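PDB 3DB2: putative NADPH-dependent oxidoreductase from Desulfitobacterium hafniense DCB-2, which probably catalyses NADPH-dependent oxidation or reduction of a substrate not yet identified, as a two-domain Rossmann-fold dehydrogenase of the GFO/IDH/MocA type. Local coordinates for residues V74-H79 with I99-D104; A152-E157 with G183-D188; G169-A174 with V211-V216; G177-L182 with L231-A236. One frame throughout, in Å; residues are numbered along the deposited sequence. Where two conformers were deposited one is given.

Interaction 1 lies in the Rossmann domain and is complete before any of the others opens; interactions 2, 3 and 4 belong to the GFO/IDH/MocA C-terminal domain, where their segments alternate along the chain. Interactions 2 and 4 are closest, with centres about 6 Å apart: helices 178-181 and 183-194 follow each other and pack on neighbouring strands, 228-234 and 147-155, of one mixed sheet. The centre of interaction 3 is about 10 Å from that of interaction 4, at loops beside this layer. Interaction 1 sits 16 to 19 Å from the others, centre to centre, yet its Val101 touches Ala172, Thr173 and Thr180, so the two domains meet here directly.

Interaction 1 of 4, residues V74-H79 with I99-D104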
loop_
_atom_site.group_PDB
_atom_site.type_symbol
_atom_site.label_atom_id
_atom_site.label_comp_id
_atom_site.label_asym_id
_atom_site.label_seq_id
_atom_site.Cartn_x
_atom_site.Cartn_y
_atom_site.Cartn_z
ATOM N N VAL C 74 -3.546 29.694 -12.028
ATOM C CA VAL C 74 -2.258 30.355 -11.850
ATOM C C VAL C 74 -1.382 29.515 -10.930
ATOM O O VAL C 74 -1.954 28.585 -10.336
ATOM C CB VAL C 74 -2.470 31.752 -11.259
ATOM C CG1 VAL C 74 -3.448 32.568 -12.092
ATOM C CG2 VAL C 74 -2.966 31.609 -9.818
ATOM N N PRO C 75 -0.095 29.793 -10.808
ATOM C CA PRO C 75 0.736 28.991 -9.911
ATOM C C PRO C 75 0.291 28.979 -8.454
ATOM O O PRO C 75 -0.195 29.990 -7.966
ATOM C CB PRO C 75 2.109 29.686 -9.952
ATOM C CG PRO C 75 2.111 30.517 -11.185
ATOM C CD PRO C 75 0.688 30.838 -11.499
ATOM N N ASN C 76 0.493 27.841 -7.769
ATOM C CA ASN C 76 -0.035 27.661 -6.427
ATOM C C ASN C 76 0.277 28.782 -5.447
ATOM O O ASN C 76 -0.503 28.981 -4.504
ATOM C CB ASN C 76 0.490 26.358 -5.768
ATOM C CG ASN C 76 -0.074 25.200 -6.596
ATOM O OD1 ASN C 76 -1.115 25.363 -7.252
ATOM N ND2 ASN C 76 0.613 24.063 -6.599
ATOM N N ASP C 77 1.396 29.449 -5.623
ATOM C CA ASP C 77 1.837 30.475 -4.678
ATOM C C ASP C 77 1.181 31.822 -5.006
ATOM O O ASP C 77 1.230 32.779 -4.227
ATOM C CB ASP C 77 3.350 30.571 -4.623
ATOM C CG ASP C 77 3.991 31.161 -5.856
ATOM O OD1 ASP C 77 3.618 30.702 -6.956
ATOM O OD2 ASP C 77 4.847 32.068 -5.696
ATOM N N LYS C 78 0.507 31.883 -6.136
ATOM C CA LYS C 78 -0.256 33.073 -6.492
ATOM C C LYS C 78 -1.742 32.916 -6.270
ATOM O O LYS C 78 -2.534 33.833 -6.509
ATOM C CB LYS C 78 0.103 33.357 -7.951
ATOM C CG LYS C 78 1.587 33.645 -8.174
ATOM C CD LYS C 78 2.179 34.552 -7.114
ATOM C CE LYS C 78 3.340 35.397 -7.599
ATOM N NZ LYS C 78 3.978 36.163 -6.482
ATOM N N HIS C 79 -2.193 31.749 -5.802
ATOM C CA HIS C 79 -3.629 31.553 -5.594
ATOM C C HIS C 79 -4.208 32.574 -4.626
ATOM O O HIS C 79 -5.278 33.154 -4.870
ATOM C CB HIS C 79 -3.893 30.122 -5.094
ATOM C CG HIS C 79 -3.752 29.027 -6.106
ATOM N ND1 HIS C 79 -3.957 27.704 -5.773
ATOM C CD2 HIS C 79 -3.436 28.993 -7.424
ATOM C CE1 HIS C 79 -3.778 26.919 -6.822
ATOM N NE2 HIS C 79 -3.460 27.679 -7.849
ATOM N N ILE C 99 -5.288 24.221 -2.764
ATOM C CA ILE C 99 -5.714 25.582 -2.443
ATOM C C ILE C 99 -4.510 26.503 -2.428
ATOM O O ILE C 99 -4.566 27.629 -2.943
ATOM C CB ILE C 99 -6.468 25.593 -1.115
ATOM C CG1 ILE C 99 -6.826 27.012 -0.672
ATOM C CG2 ILE C 99 -5.720 24.915 0.014
ATOM C CD1 ILE C 99 -7.930 27.012 0.375
ATOM N N SER C 100 -3.395 26.026 -1.889
ATOM C CA SER C 100 -2.109 26.691 -1.879
ATOM C C SER C 100 -1.040 25.693 -1.453
ATOM O O SER C 100 -1.401 24.564 -1.141
ATOM C CB SER C 100 -2.132 27.857 -0.883
ATOM O OG SER C 100 -2.347 27.447 0.448
ATOM N N VAL C 101 0.225 26.066 -1.408
ATOM C CA VAL C 101 1.210 25.172 -0.787
ATOM C C VAL C 101 1.605 25.644 0.599
ATOM O O VAL C 101 2.255 24.900 1.361
ATOM C CB VAL C 101 2.418 24.971 -1.711
ATOM C CG1 VAL C 101 1.968 24.008 -2.803
ATOM C CG2 VAL C 101 2.953 26.254 -2.321
ATOM N N SER C 102 1.233 26.860 1.029
ATOM C CA SER C 102 1.570 27.190 2.416
ATOM C C SER C 102 0.316 27.379 3.265
ATOM O O SER C 102 -0.769 27.769 2.827
ATOM C CB SER C 102 2.438 28.438 2.483
ATOM O OG SER C 102 1.627 29.587 2.671
ATOM N N LEU C 103 0.434 27.092 4.562
ATOM C CA LEU C 103 -0.727 27.233 5.439
ATOM C C LEU C 103 -1.229 28.680 5.484
ATOM O O LEU C 103 -2.427 28.936 5.500
ATOM C CB LEU C 103 -0.347 26.734 6.834
ATOM C CG LEU C 103 -1.468 26.689 7.871
ATOM C CD1 LEU C 103 -2.585 25.740 7.464
ATOM C CD2 LEU C 103 -0.947 26.274 9.239
ATOM N N ASP C 104 -0.287 29.610 5.533
ATOM C CA ASP C 104 -0.576 31.032 5.644
ATOM C C ASP C 104 -1.561 31.464 4.559
ATOM O O ASP C 104 -2.597 32.067 4.789
ATOM C CB ASP C 104 0.705 31.859 5.515
ATOM C CG ASP C 104 0.410 33.345 5.692
ATOM O OD1 ASP C 104 -0.268 33.680 6.685
ATOM O OD2 ASP C 104 0.851 34.146 4.843
#
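A buried loop-to-loop contact, centred on one histidine hydrogen bond, joins segments 74-79 and 99-104 where the chain leaves two adjacent strands, 69-72 and 92-96, of the parallel sheet. His79 opens helix 79-88, and its CG lies anti to the carbonyl carbon, which swings the imidazole toward Ile99. There His79 ND1 donates to Ile99 O at 2.9 Å, with an N-H...O angle of 153°. The acceptor lies in the ring plane, but seen from the carbonyl the donor stands well above its plane and not on a lone pair. At the opposite end of the ring a weak bond runs from His79 NE2 to Val74 O, 3.0 Å away. Lying between two backbone oxygens, the imidazole is restrained in rotation, and if both nitrogens carry protons the ring would be positively charged. One face of the His79 ring is closed by Asn76 CA, 3.6 Å above the ring centre.

These are loops at the C-terminal ends of parallel strands in a beta-alpha-beta unit, the edge where Rossmann folds bind their dinucleotide; Pro98, just before Ile99, ends the Glu-Lys-Pro sequence characteristic of this family. Farther out, Asn76 and Val101 cross at about a right angle, ND2 resting 4.0 Å from CG1 of the valine. Asn76 O also approaches Ser100 CA at 3.8 Å. The turn on the 99-104 side is braced from within: Ser100 OG donates to Ser102 O, in the carbonyl plane on a lone pair, across 2.9 Å. Ser102 in turn N-caps helix 103-116 through a weak bond from His105 N, while helix 324-343 packs against Ile99, Ser100 and Leu103.

Interaction 2 of 4, residues A152-E157 with G183-D188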
loop_
_atom_site.group_PDB
_atom_site.type_symbol
_atom_site.label_atom_id
_atom_site.label_comp_id
_atom_site.label_asym_id
_atom_site.label_seq_id
_atom_site.Cartn_x
_atom_site.Cartn_y
_atom_site.Cartn_z
ATOM N N ALA C 152 -3.941 3.786 -1.408
ATOM C CA ALA C 152 -4.062 4.672 -2.559
ATOM C C ALA C 152 -2.669 4.897 -3.136
ATOM O O ALA C 152 -1.711 4.971 -2.354
ATOM C CB ALA C 152 -4.691 5.995 -2.167
ATOM N N VAL C 153 -2.548 4.974 -4.453
ATOM C CA VAL C 153 -1.230 5.185 -5.047
ATOM C C VAL C 153 -1.381 6.195 -6.184
ATOM O O VAL C 153 -2.349 6.090 -6.929
ATOM C CB VAL C 153 -0.623 3.899 -5.619
ATOM C CG1 VAL C 153 0.682 4.151 -6.367
ATOM C CG2 VAL C 153 -0.401 2.887 -4.497
ATOM N N PHE C 154 -0.441 7.119 -6.295
ATOM C CA PHE C 154 -0.431 7.992 -7.481
ATOM C C PHE C 154 1.079 8.186 -7.785
ATOM O O PHE C 154 1.833 8.726 -7.004
ATOM C CB PHE C 154 -1.195 9.263 -7.302
ATOM C CG PHE C 154 -1.541 10.030 -8.589
ATOM C CD1 PHE C 154 -1.040 9.675 -9.815
ATOM C CD2 PHE C 154 -2.391 11.134 -8.498
ATOM C CE1 PHE C 154 -1.340 10.357 -10.996
ATOM C CE2 PHE C 154 -2.705 11.833 -9.650
ATOM C CZ PHE C 154 -2.170 11.459 -10.872
ATOM N N SER C 155 1.470 7.674 -8.944
ATOM C CA SER C 155 2.854 7.728 -9.370
ATOM C C SER C 155 2.984 7.966 -10.878
ATOM O O SER C 155 2.089 7.682 -11.685
ATOM C CB SER C 155 3.596 6.433 -9.054
ATOM O OG SER C 155 3.175 5.389 -9.919
ATOM N N ASN C 156 4.148 8.471 -11.237
ATOM C CA ASN C 156 4.578 8.614 -12.632
ATOM C C ASN C 156 6.089 8.837 -12.622
ATOM O O ASN C 156 6.747 8.867 -11.575
ATOM C CB ASN C 156 3.774 9.691 -13.325
ATOM C CG ASN C 156 4.079 11.096 -12.866
ATOM O OD1 ASN C 156 5.151 11.460 -12.405
ATOM N ND2 ASN C 156 3.034 11.890 -13.031
ATOM N N GLU C 157 6.670 8.961 -13.808
ATOM C CA GLU C 157 8.128 8.941 -13.911
ATOM C C GLU C 157 8.696 10.343 -13.957
ATOM O O GLU C 157 9.857 10.532 -14.364
ATOM C CB GLU C 157 8.420 8.118 -15.172
ATOM C CG GLU C 157 8.109 8.932 -16.401
ATOM C CD GLU C 157 6.715 8.808 -16.975
ATOM O OE1 GLU C 157 5.748 8.466 -16.260
ATOM O OE2 GLU C 157 6.600 9.075 -18.201
ATOM N N GLY C 183 -0.287 13.572 -4.726
ATOM C CA GLY C 183 -0.930 13.099 -3.519
ATOM C C GLY C 183 -2.187 13.853 -3.149
ATOM O O GLY C 183 -3.085 13.292 -2.524
ATOM N N VAL C 184 -2.275 15.160 -3.478
ATOM C CA VAL C 184 -3.447 15.902 -2.987
ATOM C C VAL C 184 -4.732 15.360 -3.571
ATOM O O VAL C 184 -5.818 15.425 -2.995
ATOM C CB VAL C 184 -3.248 17.393 -3.331
ATOM C CG1 VAL C 184 -4.542 18.182 -3.203
ATOM C CG2 VAL C 184 -2.188 17.964 -2.403
ATOM N N HIS C 185 -4.628 14.781 -4.781
ATOM C CA HIS C 185 -5.773 14.127 -5.414
ATOM C C HIS C 185 -6.274 12.962 -4.554
ATOM O O HIS C 185 -7.464 12.884 -4.226
ATOM C CB HIS C 185 -5.433 13.555 -6.774
ATOM C CG HIS C 185 -5.195 14.511 -7.890
ATOM N ND1 HIS C 185 -6.179 14.887 -8.776
ATOM C CD2 HIS C 185 -4.068 15.157 -8.264
ATOM C CE1 HIS C 185 -5.662 15.726 -9.647
ATOM N NE2 HIS C 185 -4.387 15.903 -9.365
ATOM N N GLN C 186 -5.313 12.101 -4.206
ATOM C CA GLN C 186 -5.667 10.929 -3.376
ATOM C C GLN C 186 -5.992 11.294 -1.946
ATOM O O GLN C 186 -6.898 10.683 -1.338
ATOM C CB GLN C 186 -4.554 9.870 -3.446
ATOM C CG GLN C 186 -4.420 9.288 -4.856
ATOM C CD GLN C 186 -5.494 8.278 -5.212
ATOM O OE1 GLN C 186 -6.674 8.359 -4.868
ATOM N NE2 GLN C 186 -5.067 7.292 -5.981
ATOM N N ILE C 187 -5.321 12.290 -1.358
ATOM C CA ILE C 187 -5.729 12.809 -0.064
ATOM C C ILE C 187 -7.170 13.283 -0.045
ATOM O O ILE C 187 -7.961 13.005 0.884
ATOM C CB ILE C 187 -4.779 13.938 0.388
ATOM C CG1 ILE C 187 -3.369 13.336 0.573
ATOM C CG2 ILE C 187 -5.292 14.655 1.618
ATOM C CD1 ILE C 187 -2.326 14.393 0.819
ATOM N N ASP C 188 -7.589 13.993 -1.082
ATOM C CA ASP C 188 -8.991 14.396 -1.193
ATOM C C ASP C 188 -9.866 13.153 -1.375
ATOM O O ASP C 188 -10.900 13.092 -0.682
ATOM C CB ASP C 188 -9.212 15.386 -2.327
ATOM C CG ASP C 188 -10.656 15.883 -2.257
ATOM O OD1 ASP C 188 -10.977 16.646 -1.311
ATOM O OD2 ASP C 188 -11.425 15.472 -3.142
#
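Gln186 reaches from helix 183-194 to strand 147-155, and its side chain meets the strand at every step. Gln186 CB lies 4.1 Å from Ala152 CB. Gln186 CG, anti to the carbonyl carbon, packs 4.0 Å from Phe154 CB. A bend at chi2 (-77°) then turns the amide toward the strand's backbone, with Gln186 CD 3.9 Å from Ala152 CB. At the tip Gln186 NE2 donates to Val153 O at 3.1 Å, the oxygen nearly in the amide plane but the donor above the plane of the carbonyl; OE1 is bonded to Asn189 ND2. One residue earlier on the helix, His185 meets the strand's Phe154: CE2 of Phe154 comes edge-on, 3.9 Å from CD2 of His185, in an offset edge-to-face pair with the ring planes at 69°. Phe241 and Phe258 also meet the phenylalanine, and Trp261 the histidine. The axes of strand 152-155 and helix 183-188 approach to 8.2 Å and run nearly antiparallel, in the helix-on-sheet layer that builds the C-terminal domain. With Asn189 engaging the oxygen, the amide is held in one orientation, so a polar group is accommodated in this buried layer with both of its ends bonded.

Interaction 3 of 4, residues G169-A174 with V211-V216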
loop_
_atom_site.group_PDB
_atom_site.type_symbol
_atom_site.label_atom_id
_atom_site.label_comp_id
_atom_site.label_asym_id
_atom_site.label_seq_id
_atom_site.Cartn_x
_atom_site.Cartn_y
_atom_site.Cartn_z
ATOM N N GLY C 169 11.443 20.410 -8.313
ATOM C CA GLY C 169 12.555 19.979 -7.488
ATOM C C GLY C 169 12.828 20.861 -6.292
ATOM O O GLY C 169 13.757 20.637 -5.515
ATOM N N GLU C 170 12.022 21.907 -6.077
ATOM C CA GLU C 170 12.224 22.810 -4.963
ATOM C C GLU C 170 11.150 22.543 -3.914
ATOM O O GLU C 170 9.956 22.672 -4.171
ATOM C CB GLU C 170 12.167 24.298 -5.326
ATOM C CG GLU C 170 11.704 25.140 -4.141
ATOM C CD GLU C 170 12.762 25.431 -3.097
ATOM O OE1 GLU C 170 13.963 25.501 -3.438
ATOM O OE2 GLU C 170 12.398 25.609 -1.908
ATOM N N PRO C 171 11.552 22.150 -2.719
ATOM C CA PRO C 171 10.558 21.871 -1.668
ATOM C C PRO C 171 9.518 22.947 -1.420
ATOM O O PRO C 171 8.319 22.688 -1.267
ATOM C CB PRO C 171 11.453 21.746 -0.419
ATOM C CG PRO C 171 12.741 21.209 -0.966
ATOM C CD PRO C 171 12.941 21.918 -2.274
ATOM N N ALA C 172 9.908 24.215 -1.358
ATOM C CA ALA C 172 8.935 25.266 -1.072
ATOM C C ALA C 172 7.792 25.305 -2.073
ATOM O O ALA C 172 6.641 25.640 -1.779
ATOM C CB ALA C 172 9.611 26.638 -1.066
ATOM N N THR C 173 8.049 24.945 -3.334
ATOM C CA THR C 173 7.001 25.030 -4.348
ATOM C C THR C 173 6.234 23.725 -4.505
ATOM O O THR C 173 5.079 23.679 -4.942
ATOM C CB THR C 173 7.734 25.483 -5.630
ATOM O OG1 THR C 173 8.772 24.567 -5.977
ATOM C CG2 THR C 173 8.444 26.801 -5.333
ATOM N N ALA C 174 6.903 22.615 -4.177
ATOM C CA ALA C 174 6.295 21.297 -4.294
ATOM C C ALA C 174 6.606 20.472 -3.051
ATOM O O ALA C 174 7.424 19.563 -3.013
ATOM C CB ALA C 174 6.777 20.636 -5.577
ATOM N N VAL C 211 17.078 16.110 -8.821
ATOM C CA VAL C 211 16.564 17.247 -8.069
ATOM C C VAL C 211 16.757 17.037 -6.564
ATOM O O VAL C 211 17.013 15.898 -6.156
ATOM C CB VAL C 211 15.081 17.536 -8.322
ATOM C CG1 VAL C 211 14.867 18.056 -9.733
ATOM C CG2 VAL C 211 14.238 16.284 -8.070
ATOM N N GLU C 212 16.639 18.127 -5.806
ATOM C CA GLU C 212 16.880 18.089 -4.368
ATOM C C GLU C 212 15.606 17.716 -3.604
ATOM O O GLU C 212 15.592 17.486 -2.394
ATOM C CB GLU C 212 17.379 19.427 -3.840
ATOM C CG GLU C 212 16.332 20.524 -3.791
ATOM C CD GLU C 212 16.394 21.410 -5.029
ATOM O OE1 GLU C 212 16.411 20.850 -6.157
ATOM O OE2 GLU C 212 16.417 22.655 -4.879
ATOM N N ASN C 213 14.468 17.662 -4.295
ATOM C CA ASN C 213 13.243 17.366 -3.546
ATOM C C ASN C 213 13.036 15.865 -3.317
ATOM O O ASN C 213 13.617 15.002 -3.986
ATOM C CB ASN C 213 12.065 17.944 -4.308
ATOM C CG ASN C 213 10.931 18.408 -3.420
ATOM O OD1 ASN C 213 10.950 18.244 -2.205
ATOM N ND2 ASN C 213 9.959 19.015 -4.083
ATOM N N ILE C 214 12.174 15.570 -2.347
ATOM C CA ILE C 214 11.633 14.194 -2.212
ATOM C C ILE C 214 11.037 13.770 -3.523
ATOM O O ILE C 214 10.358 14.602 -4.175
ATOM C CB ILE C 214 10.596 14.201 -1.059
ATOM C CG1 ILE C 214 11.271 14.286 0.310
ATOM C CG2 ILE C 214 9.657 13.018 -1.197
ATOM C CD1 ILE C 214 10.384 14.620 1.489
ATOM N N THR C 215 11.227 12.545 -3.993
ATOM C CA THR C 215 10.486 12.033 -5.134
ATOM C C THR C 215 9.711 10.739 -4.874
ATOM O O THR C 215 9.025 10.296 -5.804
ATOM C CB THR C 215 11.387 11.771 -6.352
ATOM O OG1 THR C 215 12.441 10.852 -6.141
ATOM C CG2 THR C 215 12.112 13.077 -6.728
ATOM N N VAL C 216 9.853 10.205 -3.661
ATOM C CA VAL C 216 9.217 8.940 -3.277
ATOM C C VAL C 216 8.766 9.048 -1.825
ATOM O O VAL C 216 9.587 9.358 -0.958
ATOM C CB VAL C 216 10.166 7.744 -3.430
ATOM C CG1 VAL C 216 9.530 6.459 -2.888
ATOM C CG2 VAL C 216 10.602 7.521 -4.869
#
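Gly169 starts the contact, its CA resting 3.6 Å from Val211 CB, glycine and valine packed backbone to side chain. Next comes Glu170, whose side chain turns back on its own loop: CG is anti to the backbone N, and a bend at chi2 lets Glu170 OE2 accept from Ala172 N at 2.9 Å through its anti lone pair. The other oxygen, Glu170 OE1, stands 4.0 Å from Glu212 OE2, the two carboxylates nearly perpendicular; this pairing of like charges may raise the proton affinity of either group. Lys164 also packs on Glu212. Glu170 O accepts from both Thr173 N and Ala174 N, and so holds together the turn of residues 171-173, whose backbone angles are helical though no regular helix forms.

Facing this turn is the loop that joins the antiparallel strands 197-205 and 216-223 of the mixed sheet; it enters the second strand through a classic beta bulge, in which Thr215 and Val216 both face Lys205. Pro171 leans on that loop, CG 3.7 Å from Asn213 OD1 and CD 4.0 Å from Glu212 CG; the ring and the carboxamide lie side by side, running opposite ways. Ala174 closes the sequence: its O receives Asn213 ND2 at 2.8 Å, on a lone pair in the carbonyl plane, with an N-H...O angle of 159°. The same ND2 also donates to Arg168 O, so the carboxamide nitrogen spans both ends of the 169-174 loop.

Interaction 4 of 4, residues G177-L182 with L231-A236; sequences GPLTQL and LGTNWA
An unusual chi1 of -101° at Trp235, with chi2 near -12°, lays the indole flat beneath the first turn of helix 178-181. Pro178 sits on its face: CB stands 3.5 Å from the centroid of the five-membered ring and only 2° off the ring normal, a textbook CH-pi contact, while CD reaches 3.4 Å from Trp235 CE3. The backbone joins in, Gly177 C lying 3.6 Å from Trp235 CZ3 over the same face. Gln181, bent at chi2, brings CG to the indole edge, 3.8 Å from Trp235 CZ2, and Leu182 CD1 approaches Trp235 NE1 obliquely at 3.9 Å. Toward the start of the strand, Leu231 CD2 receives CD1 of the helix's Leu179 at 4.1 Å. Thr233 lies between these two clusters, CB 4.1 Å from Pro178 CB, its OG1 taken up by Asn217 ND2. At the strand's end Asn234 OD1 accepts from Ala236 N, an Asx turn, and its ND2 bonds Ser148 OG of the second subunit. The short helix thus lies on strand 228-234, between neighbours 147-155 and 216-223, with helix 324-343 packed against Leu179 and Thr180.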
loop_
_atom_site.group_PDB
_atom_site.type_symbol
_atom_site.label_atom_id
_atom_site.label_comp_id
_atom_site.label_asym_id
_atom_site.label_seq_id
_atom_site.Cartn_x
_atom_site.Cartn_y
_atom_site.Cartn_z
ATOM N N GLY C 177 7.408 16.709 -2.852
ATOM C CA GLY C 177 7.520 16.301 -4.245
ATOM C C GLY C 177 6.192 15.865 -4.836
ATOM O O GLY C 177 5.265 16.680 -4.927
ATOM N N PRO C 178 6.075 14.602 -5.234
ATOM C CA PRO C 178 4.812 14.111 -5.777
ATOM C C PRO C 178 3.707 14.174 -4.726
ATOM O O PRO C 178 2.514 14.129 -5.073
ATOM C CB PRO C 178 5.139 12.680 -6.228
ATOM C CG PRO C 178 6.274 12.274 -5.327
ATOM C CD PRO C 178 7.096 13.533 -5.195
ATOM N N LEU C 179 4.054 14.284 -3.451
ATOM C CA LEU C 179 2.969 14.331 -2.446
ATOM C C LEU C 179 1.996 15.473 -2.687
ATOM O O LEU C 179 0.774 15.343 -2.526
ATOM C CB LEU C 179 3.603 14.486 -1.079
ATOM C CG LEU C 179 2.793 14.234 0.176
ATOM C CD1 LEU C 179 1.924 12.998 0.003
ATOM C CD2 LEU C 179 3.754 14.144 1.350
ATOM N N THR C 180 2.533 16.637 -3.094
ATOM C CA THR C 180 1.646 17.746 -3.462
ATOM C C THR C 180 0.969 17.540 -4.801
ATOM O O THR C 180 -0.259 17.496 -4.888
ATOM C CB THR C 180 2.449 19.065 -3.495
ATOM O OG1 THR C 180 2.879 19.410 -2.170
ATOM C CG2 THR C 180 1.567 20.197 -3.968
ATOM N N GLN C 181 1.730 17.401 -5.875
ATOM C CA GLN C 181 1.223 17.387 -7.233
ATOM C C GLN C 181 0.292 16.202 -7.488
ATOM O O GLN C 181 -0.708 16.350 -8.195
ATOM C CB GLN C 181 2.349 17.309 -8.272
ATOM C CG GLN C 181 3.132 18.551 -8.577
ATOM C CD GLN C 181 2.566 19.815 -7.953
ATOM O OE1 GLN C 181 1.739 20.512 -8.545
ATOM N NE2 GLN C 181 3.046 20.099 -6.738
ATOM N N LEU C 182 0.661 15.045 -6.942
ATOM C CA LEU C 182 -0.080 13.808 -7.152
ATOM C C LEU C 182 -0.886 13.512 -5.893
ATOM O O LEU C 182 -2.078 13.215 -5.963
ATOM C CB LEU C 182 0.836 12.622 -7.477
ATOM C CG LEU C 182 1.785 12.760 -8.666
ATOM C CD1 LEU C 182 2.475 11.429 -8.992
ATOM C CD2 LEU C 182 1.039 13.281 -9.880
ATOM N N LEU C 231 -0.847 5.879 1.645
ATOM C CA LEU C 231 -0.726 6.616 0.396
ATOM C C LEU C 231 0.708 6.532 -0.116
ATOM O O LEU C 231 1.607 6.981 0.582
ATOM C CB LEU C 231 -1.138 8.065 0.593
ATOM C CG LEU C 231 -0.848 9.011 -0.582
ATOM C CD1 LEU C 231 -1.584 8.576 -1.836
ATOM C CD2 LEU C 231 -1.260 10.420 -0.213
ATOM N N GLY C 232 0.911 5.987 -1.298
ATOM C CA GLY C 232 2.214 5.968 -1.954
ATOM C C GLY C 232 2.212 6.994 -3.068
ATOM O O GLY C 232 1.273 7.043 -3.857
ATOM N N THR C 233 3.235 7.843 -3.083
ATOM C CA THR C 233 3.400 8.870 -4.125
ATOM C C THR C 233 4.831 8.734 -4.638
ATOM O O THR C 233 5.771 8.674 -3.844
ATOM C CB THR C 233 3.128 10.297 -3.641
ATOM O OG1 THR C 233 3.799 10.547 -2.403
ATOM C CG2 THR C 233 1.635 10.495 -3.415
ATOM N N ASN C 234 5.034 8.612 -5.936
ATOM C CA ASN C 234 6.325 8.188 -6.451
ATOM C C ASN C 234 6.571 8.879 -7.784
ATOM O O ASN C 234 5.640 8.863 -8.600
ATOM C CB ASN C 234 6.223 6.656 -6.523
ATOM C CG ASN C 234 7.558 5.993 -6.772
ATOM O OD1 ASN C 234 8.256 6.517 -7.632
ATOM N ND2 ASN C 234 7.852 4.904 -6.052
ATOM N N TRP C 235 7.742 9.463 -7.964
ATOM C CA TRP C 235 8.056 10.171 -9.218
ATOM C C TRP C 235 9.127 9.426 -9.995
ATOM O O TRP C 235 9.807 9.998 -10.831
ATOM C CB TRP C 235 8.469 11.627 -8.934
ATOM C CG TRP C 235 7.409 12.659 -9.179
ATOM C CD1 TRP C 235 6.206 12.522 -9.825
ATOM C CD2 TRP C 235 7.453 14.042 -8.771
ATOM N NE1 TRP C 235 5.525 13.684 -9.837
ATOM C CE2 TRP C 235 6.260 14.656 -9.199
ATOM C CE3 TRP C 235 8.366 14.852 -8.089
ATOM C CZ2 TRP C 235 5.938 15.994 -8.987
ATOM C CZ3 TRP C 235 8.038 16.178 -7.881
ATOM C CH2 TRP C 235 6.846 16.758 -8.316
ATOM N N ALA C 236 9.293 8.145 -9.676
ATOM C CA ALA C 236 10.409 7.334 -10.156
ATOM C C ALA C 236 9.985 6.040 -10.817
ATOM O O ALA C 236 10.798 5.104 -10.830
ATOM C CB ALA C 236 11.308 7.049 -8.944
#